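Local coordinates for protein PrimPol AEP domain (PP-N190) (Cyanophage S-2L, PDB 6ZP9) that probably synthesises DNA primers and extends DNA strands, as the archaeo-eukaryotic primase (AEP) domain of a primase-polymerase from a phage that carries 2-aminoadenine in place of adenine in its DNA, at residues Glu91-Asp96 / Gly150-Asn155; Trp99-Trp104 / Lys121-Tyr126; Phe114-Gly119 / Glu174-Phe179. All coordinates share one frame; numbering follows the deposited sequence. Where two conformers were deposited one is given.

Interaction 1 (Glu91-Asp96 / Gly150-Asn155); sequences EWDDGD and GFDTTN
F151 turns the edge of its ring toward the face of W92 in a T-shaped pair, with the planes at 67°. The point of contact is CE1 of F151, which lies over the centre of the W92 ring and is 3.5 Å from CD2 of W92. One face of F151 is covered toward its rim by the backbone N of E91. The indole NE1 is bonded to A149 O, at the end of helix 135-149. Beside the rings, N of D152 donates to O of E91 at 2.8 Å and ties the two loops together. This is the tight part.

The E91 side chain leaves between its own N and carbonyl carbon (chi1 59°) and then runs extended. Its OE2 accepts from ND2 of N155 at 2.9 Å, through the anti lone pair. The carboxylate and amide planes are nearly coplanar. A water also joins E91 N, D152 O and N155 ND2.

The other side is loose and more exposed. OD1 of D93 and OD2 of D152, two like charges, stay 4.0 Å apart. A water donates to each of them. K121 forms a salt bridge with the same D93 oxygen. D152 OD1 takes the backbone N of T154 at 2.9 Å, forming an Asx turn.

Three carboxylates, E91, D93 and D152, thus gather at one spot. Their places in the sequence probably correspond to the acidic motifs of AEP enzymes, where such residues bind metal ions. No metal is present in this contact, but the cluster of acids is consistent with a metal site as in relatives.

Interaction 2 (Trp99-Trp104 / Lys121-Tyr126); sequences WQVGAW and KSIHHY
The H125 ring meets helix 97-102 edge-on: O of Q100 lies in the ring plane, 3.1 Å from CE1 of H125. W104 approaches this imidazole obliquely with CD1, and its own ring has G102 O over one face, toward the rim. The ring of W92 also meets H125, with the planes at about 80°. Within the helix segment, CB of A103 lies on one face of W99.

The segment 121-126 carries S122 and H124 in the Ser-x-His pattern of the AEP family. In relatives this motif contacts the incoming nucleotide, so a like role is probable here. H124 points away from the helix, while I123 and H125 point toward it.

Q100 carries the polar part of the contact. Its CG is anti to the carbonyl carbon (chi1 -71°), and the chain beyond is extended toward the strand. OE1 accepts from N of I123 at 3.0 Å, with the donor 38° above the carbonyl plane. NE2 gives to O of K121 at 3.0 Å, close to the plane of both groups. NE2 also bonds to G95 O, and a water donates to OE1. Four partners therefore grip the amide and fix which end is oxygen.

The apolar part lies alongside. CG1 of I123 touches both CB of Q100, at 3.8 Å, and CG2 of V101, at 3.9 Å. F179 of the edge strand also touches V101 and I123. H125 ND1 is bonded to NE2 of Q115, on strand 114-117. The water on Q100 OE1 donates to O of I123 as well, at 2.6 Å.

Interaction 3 (Phe114-Gly119 / Glu174-Phe179); sequences FQLRTG and EVAQIF
Strands 114-117 and 177-179 run antiparallel, their axes 4.6 Å apart at closest and 148° between their directions. Q115 with F179 and R117 with Q177 are hydrogen-bonded pairs. L116 with I178 is the non-hydrogen-bonded pair between them. In the first pair N of Q115 donates to O of F179 at 2.9 Å, and N of F179 returns a bond of equal length to O of Q115. In the R117-Q177 pair, N of R117 donates to O of Q177 at 2.8 Å, and N of Q177 to O of R117.

Strand 177-179 is an outermost strand of the sheet 85-90, 123-129, 114-117, 177-179. L116 and I178 lie on the face beside helix 16-25, where CD1 of L116 meets CG1 of I178.

On the other face F179 lies between two side chains. CB of Q115 makes a CH-pi contact over one ring face. In one of the two deposited R117 conformers the guanidinium lies flat on the opposite face, a cation-pi stack with planes at 14° and NH1 of R117 3.6 Å from CG of F179. This stack is doubtful, since it rests on that conformer. Past the strands, CD of E174 packs on CA of G119 at 3.6 Å.

How the interactions relate
Along the chain the segments come as 91-96, 99-104, 114-119, 121-126, 150-155 and 174-179. Interaction 2 is nested within the loop closed by interaction 1, and interaction 3 crosses both. The centres of interactions 1 and 2 are about 9 Å apart. They touch through the D93 to K121 salt bridge and a probable hydrogen bond between S122 OG and W92 O. Interactions 2 and 3 have centres about 10 Å apart and share the sheet, where strands 123-129 and 114-117 are neighbours. Interactions 1 and 3 do not touch; their nearest atoms are about 6 Å apart. The presumed acidic and Ser-x-His motifs thus sit together, with the sheet running from there to its other outermost strand, 177-179.

Interaction 1 (Glu91-Asp96 / Gly150-Asn155)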
loop_
_atom_site.group_PDB
_atom_site.type_symbol
_atom_site.label_atom_id
_atom_site.label_comp_id
_atom_site.label_asym_id
_atom_site.label_seq_id
_atom_site.Cartn_x
_atom_site.Cartn_y
_atom_site.Cartn_z
ATOM N N GLU A 91 3.901 6.544 -4.343
ATOM C CA GLU A 91 3.453 6.503 -5.726
ATOM C C GLU A 91 3.613 7.888 -6.327
ATOM O O GLU A 91 3.494 8.894 -5.625
ATOM C CB GLU A 91 1.980 6.069 -5.824
ATOM C CG GLU A 91 1.040 7.007 -5.062
ATOM C CD GLU A 91 -0.438 6.630 -5.154
ATOM O OE1 GLU A 91 -0.891 6.146 -6.214
ATOM O OE2 GLU A 91 -1.162 6.830 -4.157
ATOM N N TRP A 92 3.868 7.936 -7.633
ATOM C CA TRP A 92 3.774 9.196 -8.355
ATOM C C TRP A 92 2.321 9.487 -8.705
ATOM O O TRP A 92 1.532 8.577 -8.971
ATOM C CB TRP A 92 4.642 9.172 -9.612
ATOM C CG TRP A 92 6.096 9.400 -9.269
ATOM C CD1 TRP A 92 6.681 10.588 -8.906
ATOM C CD2 TRP A 92 7.136 8.413 -9.214
ATOM N NE1 TRP A 92 8.017 10.398 -8.640
ATOM C CE2 TRP A 92 8.324 9.075 -8.820
ATOM C CE3 TRP A 92 7.182 7.033 -9.463
ATOM C CZ2 TRP A 92 9.541 8.407 -8.675
ATOM C CZ3 TRP A 92 8.395 6.372 -9.313
ATOM C CH2 TRP A 92 9.558 7.062 -8.922
ATOM N N ASP A 93 1.960 10.768 -8.669
ATOM C CA ASP A 93 0.588 11.163 -8.975
ATOM C C ASP A 93 0.224 10.866 -10.422
ATOM O O ASP A 93 -0.956 10.673 -10.735
ATOM C CB ASP A 93 0.385 12.654 -8.677
ATOM C CG ASP A 93 -1.015 12.967 -8.194
ATOM O OD1 ASP A 93 -1.837 12.037 -8.101
ATOM O OD2 ASP A 93 -1.301 14.160 -7.933
ATOM N N ASP A 94 1.207 10.869 -11.340
ATOM C CA ASP A 94 0.969 10.667 -12.767
ATOM C C ASP A 94 2.302 10.343 -13.432
ATOM O O ASP A 94 3.343 10.250 -12.770
ATOM C CB ASP A 94 0.298 11.888 -13.404
ATOM C CG ASP A 94 1.081 13.181 -13.200
ATOM O OD1 ASP A 94 2.333 13.187 -13.247
ATOM O OD2 ASP A 94 0.422 14.221 -13.000
ATOM N N GLY A 95 2.287 10.214 -14.734
ATOM C CA GLY A 95 3.438 9.842 -15.528
ATOM C C GLY A 95 3.211 8.541 -16.269
ATOM O O GLY A 95 2.417 7.702 -15.838
ATOM N N ASP A 96 3.891 8.373 -17.395
ATOM C CA ASP A 96 3.803 7.135 -18.152
ATOM C C ASP A 96 4.014 5.934 -17.235
ATOM O O ASP A 96 4.942 5.918 -16.424
ATOM C CB ASP A 96 4.850 7.165 -19.262
ATOM C CG ASP A 96 4.890 5.884 -20.054
ATOM O OD1 ASP A 96 3.920 5.632 -20.803
ATOM O OD2 ASP A 96 5.881 5.128 -19.919
ATOM N N GLY A 150 9.738 12.696 -5.152
ATOM C CA GLY A 150 8.629 13.493 -5.647
ATOM C C GLY A 150 7.333 12.707 -5.738
ATOM O O GLY A 150 6.547 12.907 -6.678
ATOM N N PHE A 151 7.090 11.819 -4.779
ATOM C CA PHE A 151 5.841 11.086 -4.726
ATOM C C PHE A 151 4.675 12.015 -4.369
ATOM O O PHE A 151 4.847 13.150 -3.914
ATOM C CB PHE A 151 5.935 9.970 -3.687
ATOM C CG PHE A 151 6.706 8.764 -4.141
ATOM C CD1 PHE A 151 6.746 8.406 -5.483
ATOM C CD2 PHE A 151 7.379 7.972 -3.218
ATOM C CE1 PHE A 151 7.441 7.282 -5.904
ATOM C CE2 PHE A 151 8.089 6.848 -3.627
ATOM C CZ PHE A 151 8.113 6.495 -4.971
ATOM N N ASP A 152 3.469 11.499 -4.573
ATOM C CA ASP A 152 2.243 12.055 -4.003
ATOM C C ASP A 152 2.387 12.250 -2.492
ATOM O O ASP A 152 2.563 11.283 -1.747
ATOM C CB ASP A 152 1.101 11.086 -4.331
ATOM C CG ASP A 152 -0.250 11.543 -3.834
ATOM O OD1 ASP A 152 -0.340 12.461 -2.987
ATOM O OD2 ASP A 152 -1.244 10.941 -4.294
ATOM N N THR A 153 2.303 13.509 -2.036
ATOM C CA THR A 153 2.561 13.833 -0.631
ATOM C C THR A 153 1.395 13.508 0.294
ATOM O O THR A 153 1.534 13.662 1.512
ATOM C CB THR A 153 2.918 15.317 -0.476
ATOM O OG1 THR A 153 1.753 16.114 -0.713
ATOM C CG2 THR A 153 3.997 15.715 -1.459
ATOM N N THR A 154 0.261 13.065 -0.254
ATOM C CA THR A 154 -0.888 12.686 0.564
ATOM C C THR A 154 -0.586 11.481 1.448
ATOM O O THR A 154 -1.061 11.404 2.589
ATOM C CB THR A 154 -2.079 12.377 -0.345
ATOM O OG1 THR A 154 -2.567 13.591 -0.927
ATOM C CG2 THR A 154 -3.205 11.698 0.428
ATOM N N ASN A 155 0.198 10.526 0.942
ATOM C CA ASN A 155 0.384 9.225 1.597
ATOM C C ASN A 155 1.484 9.289 2.662
ATOM O O ASN A 155 2.502 8.603 2.581
ATOM C CB ASN A 155 0.708 8.157 0.552
ATOM C CG ASN A 155 -0.310 8.095 -0.571
ATOM O OD1 ASN A 155 -1.520 8.185 -0.347
ATOM N ND2 ASN A 155 0.182 7.938 -1.794
HETATM O O HOH W 1 3.134 8.672 -2.130
HETATM O O HOH W 2 3.738 12.788 -7.605
HETATM O O HOH W 3 -1.827 9.823 -6.534
#

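Interaction 2 (Trp99-Trp104 / Lys121-Tyr126)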
loop_
_atom_site.group_PDB
_atom_site.type_symbol
_atom_site.label_atom_id
_atom_site.label_comp_id
_atom_site.label_asym_id
_atom_site.label_seq_id
_atom_site.Cartn_x
_atom_site.Cartn_y
_atom_site.Cartn_z
ATOM N N TRP A 99 7.334 4.195 -17.383
ATOM C CA TRP A 99 8.345 5.012 -16.725
ATOM C C TRP A 99 8.255 4.861 -15.209
ATOM O O TRP A 99 9.282 4.765 -14.522
ATOM C CB TRP A 99 8.191 6.479 -17.140
ATOM C CG TRP A 99 8.981 7.404 -16.281
ATOM C CD1 TRP A 99 10.302 7.721 -16.414
ATOM C CD2 TRP A 99 8.507 8.128 -15.141
ATOM N NE1 TRP A 99 10.680 8.598 -15.424
ATOM C CE2 TRP A 99 9.597 8.863 -14.631
ATOM C CE3 TRP A 99 7.268 8.218 -14.496
ATOM C CZ2 TRP A 99 9.485 9.677 -13.509
ATOM C CZ3 TRP A 99 7.161 9.026 -13.385
ATOM C CH2 TRP A 99 8.265 9.745 -12.901
ATOM N N GLN A 100 7.027 4.805 -14.676
ATOM C CA GLN A 100 6.835 4.725 -13.227
ATOM C C GLN A 100 7.482 3.479 -12.639
ATOM O O GLN A 100 7.993 3.511 -11.512
ATOM C CB GLN A 100 5.350 4.732 -12.895
ATOM C CG GLN A 100 4.669 6.062 -13.119
ATOM C CD GLN A 100 3.285 6.078 -12.541
ATOM O OE1 GLN A 100 3.049 5.584 -11.434
ATOM N NE2 GLN A 100 2.345 6.628 -13.291
ATOM N N VAL A 101 7.477 2.373 -13.388
ATOM C CA VAL A 101 7.977 1.115 -12.849
ATOM C C VAL A 101 9.449 1.236 -12.480
ATOM O O VAL A 101 9.883 0.732 -11.438
ATOM C CB VAL A 101 7.737 -0.027 -13.849
ATOM C CG1 VAL A 101 8.437 -1.289 -13.379
ATOM C CG2 VAL A 101 6.241 -0.261 -14.025
ATOM N N GLY A 102 10.238 1.914 -13.312
ATOM C CA GLY A 102 11.665 1.959 -13.072
ATOM C C GLY A 102 12.215 3.267 -12.528
ATOM O O GLY A 102 13.411 3.350 -12.226
ATOM N N ALA A 103 11.367 4.287 -12.375
ATOM C CA ALA A 103 11.855 5.633 -12.074
ATOM C C ALA A 103 12.488 5.774 -10.689
ATOM O O ALA A 103 13.132 6.801 -10.427
ATOM C CB ALA A 103 10.719 6.651 -12.218
ATOM N N TRP A 104 12.307 4.798 -9.793
ATOM C CA TRP A 104 12.966 4.870 -8.489
ATOM C C TRP A 104 14.483 4.883 -8.644
ATOM O O TRP A 104 15.191 5.451 -7.805
ATOM C CB TRP A 104 12.536 3.687 -7.610
ATOM C CG TRP A 104 12.731 2.384 -8.324
ATOM C CD1 TRP A 104 11.805 1.712 -9.092
ATOM C CD2 TRP A 104 13.937 1.621 -8.393
ATOM N NE1 TRP A 104 12.367 0.572 -9.618
ATOM C CE2 TRP A 104 13.675 0.494 -9.211
ATOM C CE3 TRP A 104 15.212 1.770 -7.834
ATOM C CZ2 TRP A 104 14.649 -0.473 -9.488
ATOM C CZ3 TRP A 104 16.174 0.819 -8.116
ATOM C CH2 TRP A 104 15.886 -0.296 -8.933
ATOM N N LYS A 121 -3.881 4.847 -12.372
ATOM C CA LYS A 121 -2.871 5.681 -13.005
ATOM C C LYS A 121 -1.494 5.573 -12.360
ATOM O O LYS A 121 -0.554 6.193 -12.866
ATOM C CB LYS A 121 -3.314 7.148 -12.984
ATOM C CG LYS A 121 -3.463 7.719 -11.581
ATOM C CD LYS A 121 -3.833 9.194 -11.613
ATOM C CE LYS A 121 -4.170 9.704 -10.222
ATOM N NZ LYS A 121 -3.008 10.361 -9.568
ATOM N N SER A 122 -1.331 4.809 -11.278
ATOM C CA SER A 122 -0.084 4.821 -10.527
ATOM C C SER A 122 0.383 3.408 -10.202
ATOM O O SER A 122 -0.424 2.516 -9.933
ATOM C CB SER A 122 -0.263 5.561 -9.172
ATOM O OG SER A 122 -0.583 6.924 -9.390
ATOM N N ILE A 123 1.686 3.219 -10.271
ATOM C CA ILE A 123 2.367 2.071 -9.684
ATOM C C ILE A 123 2.607 2.368 -8.211
ATOM O O ILE A 123 2.915 3.512 -7.834
ATOM C CB ILE A 123 3.697 1.807 -10.420
ATOM C CG1 ILE A 123 3.461 1.551 -11.918
ATOM C CG2 ILE A 123 4.514 0.690 -9.732
ATOM C CD1 ILE A 123 2.629 0.308 -12.243
ATOM N N HIS A 124 2.467 1.354 -7.363
ATOM C CA HIS A 124 2.791 1.472 -5.947
ATOM C C HIS A 124 4.118 0.776 -5.664
ATOM O O HIS A 124 4.341 -0.353 -6.117
ATOM C CB HIS A 124 1.676 0.876 -5.087
ATOM C CG HIS A 124 0.414 1.686 -5.098
ATOM N ND1 HIS A 124 -0.683 1.375 -4.323
ATOM C CD2 HIS A 124 0.079 2.797 -5.794
ATOM C CE1 HIS A 124 -1.636 2.265 -4.535
ATOM N NE2 HIS A 124 -1.199 3.139 -5.424
ATOM N N HIS A 125 5.000 1.456 -4.932
ATOM C CA HIS A 125 6.326 0.949 -4.602
ATOM C C HIS A 125 6.419 0.733 -3.100
ATOM O O HIS A 125 6.036 1.612 -2.326
ATOM C CB HIS A 125 7.417 1.929 -5.044
ATOM C CG HIS A 125 7.203 2.481 -6.415
ATOM N ND1 HIS A 125 7.770 1.919 -7.539
ATOM C CD2 HIS A 125 6.480 3.541 -6.847
ATOM C CE1 HIS A 125 7.402 2.607 -8.605
ATOM N NE2 HIS A 125 6.619 3.596 -8.213
ATOM N N TYR A 126 6.938 -0.420 -2.691
ATOM C CA TYR A 126 7.096 -0.755 -1.282
ATOM C C TYR A 126 8.535 -1.141 -0.948
ATOM O O TYR A 126 9.178 -1.891 -1.688
ATOM C CB TYR A 126 6.206 -1.918 -0.893
ATOM C CG TYR A 126 4.723 -1.657 -0.844
ATOM C CD1 TYR A 126 3.951 -1.705 -2.000
ATOM C CD2 TYR A 126 4.088 -1.431 0.368
ATOM C CE1 TYR A 126 2.590 -1.522 -1.949
ATOM C CE2 TYR A 126 2.733 -1.237 0.429
ATOM C CZ TYR A 126 1.987 -1.290 -0.725
ATOM O OH TYR A 126 0.626 -1.110 -0.658
HETATM O O HOH W 4 4.360 5.412 -8.981
#

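Interaction 3 (Phe114-Gly119 / Glu174-Phe179)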
loop_
_atom_site.group_PDB
_atom_site.type_symbol
_atom_site.label_atom_id
_atom_site.label_comp_id
_atom_site.label_asym_id
_atom_site.label_seq_id
_atom_site.Cartn_x
_atom_site.Cartn_y
_atom_site.Cartn_z
ATOM N N PHE A 114 8.886 -4.844 -3.393
ATOM C CA PHE A 114 7.928 -5.281 -4.403
ATOM C C PHE A 114 7.172 -4.066 -4.912
ATOM O O PHE A 114 7.240 -2.978 -4.339
ATOM C CB PHE A 114 6.958 -6.342 -3.875
ATOM C CG PHE A 114 5.969 -5.839 -2.851
ATOM C CD1 PHE A 114 6.312 -5.773 -1.517
ATOM C CD2 PHE A 114 4.678 -5.504 -3.217
ATOM C CE1 PHE A 114 5.406 -5.356 -0.564
ATOM C CE2 PHE A 114 3.751 -5.082 -2.266
ATOM C CZ PHE A 114 4.124 -5.009 -0.929
ATOM N N GLN A 115 6.467 -4.265 -6.015
ATOM C CA GLN A 115 5.669 -3.224 -6.635
ATOM C C GLN A 115 4.265 -3.759 -6.859
ATOM O O GLN A 115 4.017 -4.964 -6.782
ATOM C CB GLN A 115 6.306 -2.743 -7.955
ATOM C CG GLN A 115 7.704 -2.172 -7.738
ATOM C CD GLN A 115 8.368 -1.719 -9.011
ATOM O OE1 GLN A 115 8.741 -2.543 -9.854
ATOM N NE2 GLN A 115 8.551 -0.404 -9.155
ATOM N N LEU A 116 3.336 -2.845 -7.113
ATOM C CA LEU A 116 1.940 -3.219 -7.260
ATOM C C LEU A 116 1.323 -2.442 -8.411
ATOM O O LEU A 116 1.428 -1.211 -8.464
ATOM C CB LEU A 116 1.161 -2.965 -5.967
ATOM C CG LEU A 116 -0.257 -3.543 -5.983
ATOM C CD1 LEU A 116 -0.554 -4.250 -4.675
ATOM C CD2 LEU A 116 -1.257 -2.430 -6.225
ATOM N N ARG A 117 0.701 -3.174 -9.315
ATOM C CA ARG A 117 -0.067 -2.568 -10.395
ATOM C C ARG A 117 -1.508 -2.443 -9.921
ATOM O O ARG A 117 -2.129 -3.446 -9.575
ATOM C CB ARG A 117 0.038 -3.452 -11.671
ATOM C CG ARG A 117 -0.266 -2.775 -12.997
ATOM C CD ARG A 117 0.861 -3.007 -14.012
ATOM N NE ARG A 117 1.380 -4.369 -13.951
ATOM C CZ ARG A 117 2.629 -4.729 -14.253
ATOM N NH1 ARG A 117 2.993 -6.005 -14.149
ATOM N NH2 ARG A 117 3.514 -3.826 -14.666
ATOM N N THR A 118 -2.049 -1.251 -9.883
ATOM C CA THR A 118 -3.368 -1.046 -9.292
ATOM C C THR A 118 -4.510 -1.230 -10.273
ATOM O O THR A 118 -5.637 -1.491 -9.840
ATOM C CB THR A 118 -3.498 0.364 -8.714
ATOM O OG1 THR A 118 -3.429 1.314 -9.786
ATOM C CG2 THR A 118 -2.395 0.639 -7.699
ATOM N N GLY A 119 -4.256 -1.069 -11.570
ATOM C CA GLY A 119 -5.322 -0.880 -12.525
ATOM C C GLY A 119 -5.627 0.572 -12.835
ATOM O O GLY A 119 -6.293 0.851 -13.841
ATOM N N GLU A 174 -9.802 -4.168 -14.000
ATOM C CA GLU A 174 -8.468 -4.748 -13.891
ATOM C C GLU A 174 -8.179 -5.119 -12.440
ATOM O O GLU A 174 -8.437 -4.328 -11.529
ATOM C CB GLU A 174 -7.416 -3.764 -14.405
ATOM C CG GLU A 174 -6.005 -4.354 -14.429
ATOM C CD GLU A 174 -4.942 -3.435 -15.042
ATOM O OE1 GLU A 174 -5.292 -2.557 -15.867
ATOM O OE2 GLU A 174 -3.745 -3.605 -14.693
ATOM N N VAL A 175 -7.651 -6.327 -12.218
ATOM C CA VAL A 175 -7.374 -6.808 -10.869
ATOM C C VAL A 175 -5.960 -6.395 -10.476
ATOM O O VAL A 175 -5.006 -6.635 -11.223
ATOM C CB VAL A 175 -7.553 -8.334 -10.779
ATOM C CG1 VAL A 175 -7.254 -8.828 -9.386
ATOM C CG2 VAL A 175 -8.970 -8.734 -11.175
ATOM N N ALA A 176 -5.820 -5.767 -9.308
ATOM C CA ALA A 176 -4.504 -5.320 -8.864
ATOM C C ALA A 176 -3.565 -6.508 -8.699
ATOM O O ALA A 176 -3.960 -7.575 -8.225
ATOM C CB ALA A 176 -4.618 -4.546 -7.555
ATOM N N GLN A 177 -2.305 -6.319 -9.079
ATOM C CA GLN A 177 -1.351 -7.418 -9.143
ATOM C C GLN A 177 -0.006 -7.004 -8.552
ATOM O O GLN A 177 0.527 -5.940 -8.895
ATOM C CB GLN A 177 -1.153 -7.873 -10.596
ATOM C CG GLN A 177 -0.046 -8.891 -10.788
ATOM C CD GLN A 177 -0.528 -10.311 -10.608
ATOM O OE1 GLN A 177 -1.714 -10.549 -10.378
ATOM N NE2 GLN A 177 0.390 -11.268 -10.707
ATOM N N ILE A 178 0.550 -7.854 -7.686
ATOM C CA ILE A 178 1.909 -7.664 -7.190
ATOM C C ILE A 178 2.895 -8.125 -8.254
ATOM O O ILE A 178 2.669 -9.133 -8.935
ATOM C CB ILE A 178 2.102 -8.416 -5.865
ATOM C CG1 ILE A 178 1.379 -7.639 -4.769
ATOM C CG2 ILE A 178 3.593 -8.583 -5.526
ATOM C CD1 ILE A 178 1.321 -8.345 -3.486
ATOM N N PHE A 179 3.985 -7.375 -8.424
ATOM C CA PHE A 179 5.007 -7.769 -9.380
ATOM C C PHE A 179 6.366 -7.257 -8.911
ATOM O O PHE A 179 6.464 -6.416 -8.017
ATOM C CB PHE A 179 4.658 -7.279 -10.795
ATOM C CG PHE A 179 4.768 -5.785 -10.973
ATOM C CD1 PHE A 179 3.780 -4.934 -10.488
ATOM C CD2 PHE A 179 5.862 -5.232 -11.641
ATOM C CE1 PHE A 179 3.877 -3.552 -10.656
ATOM C CE2 PHE A 179 5.971 -3.851 -11.822
ATOM C CZ PHE A 179 4.976 -3.008 -11.329
#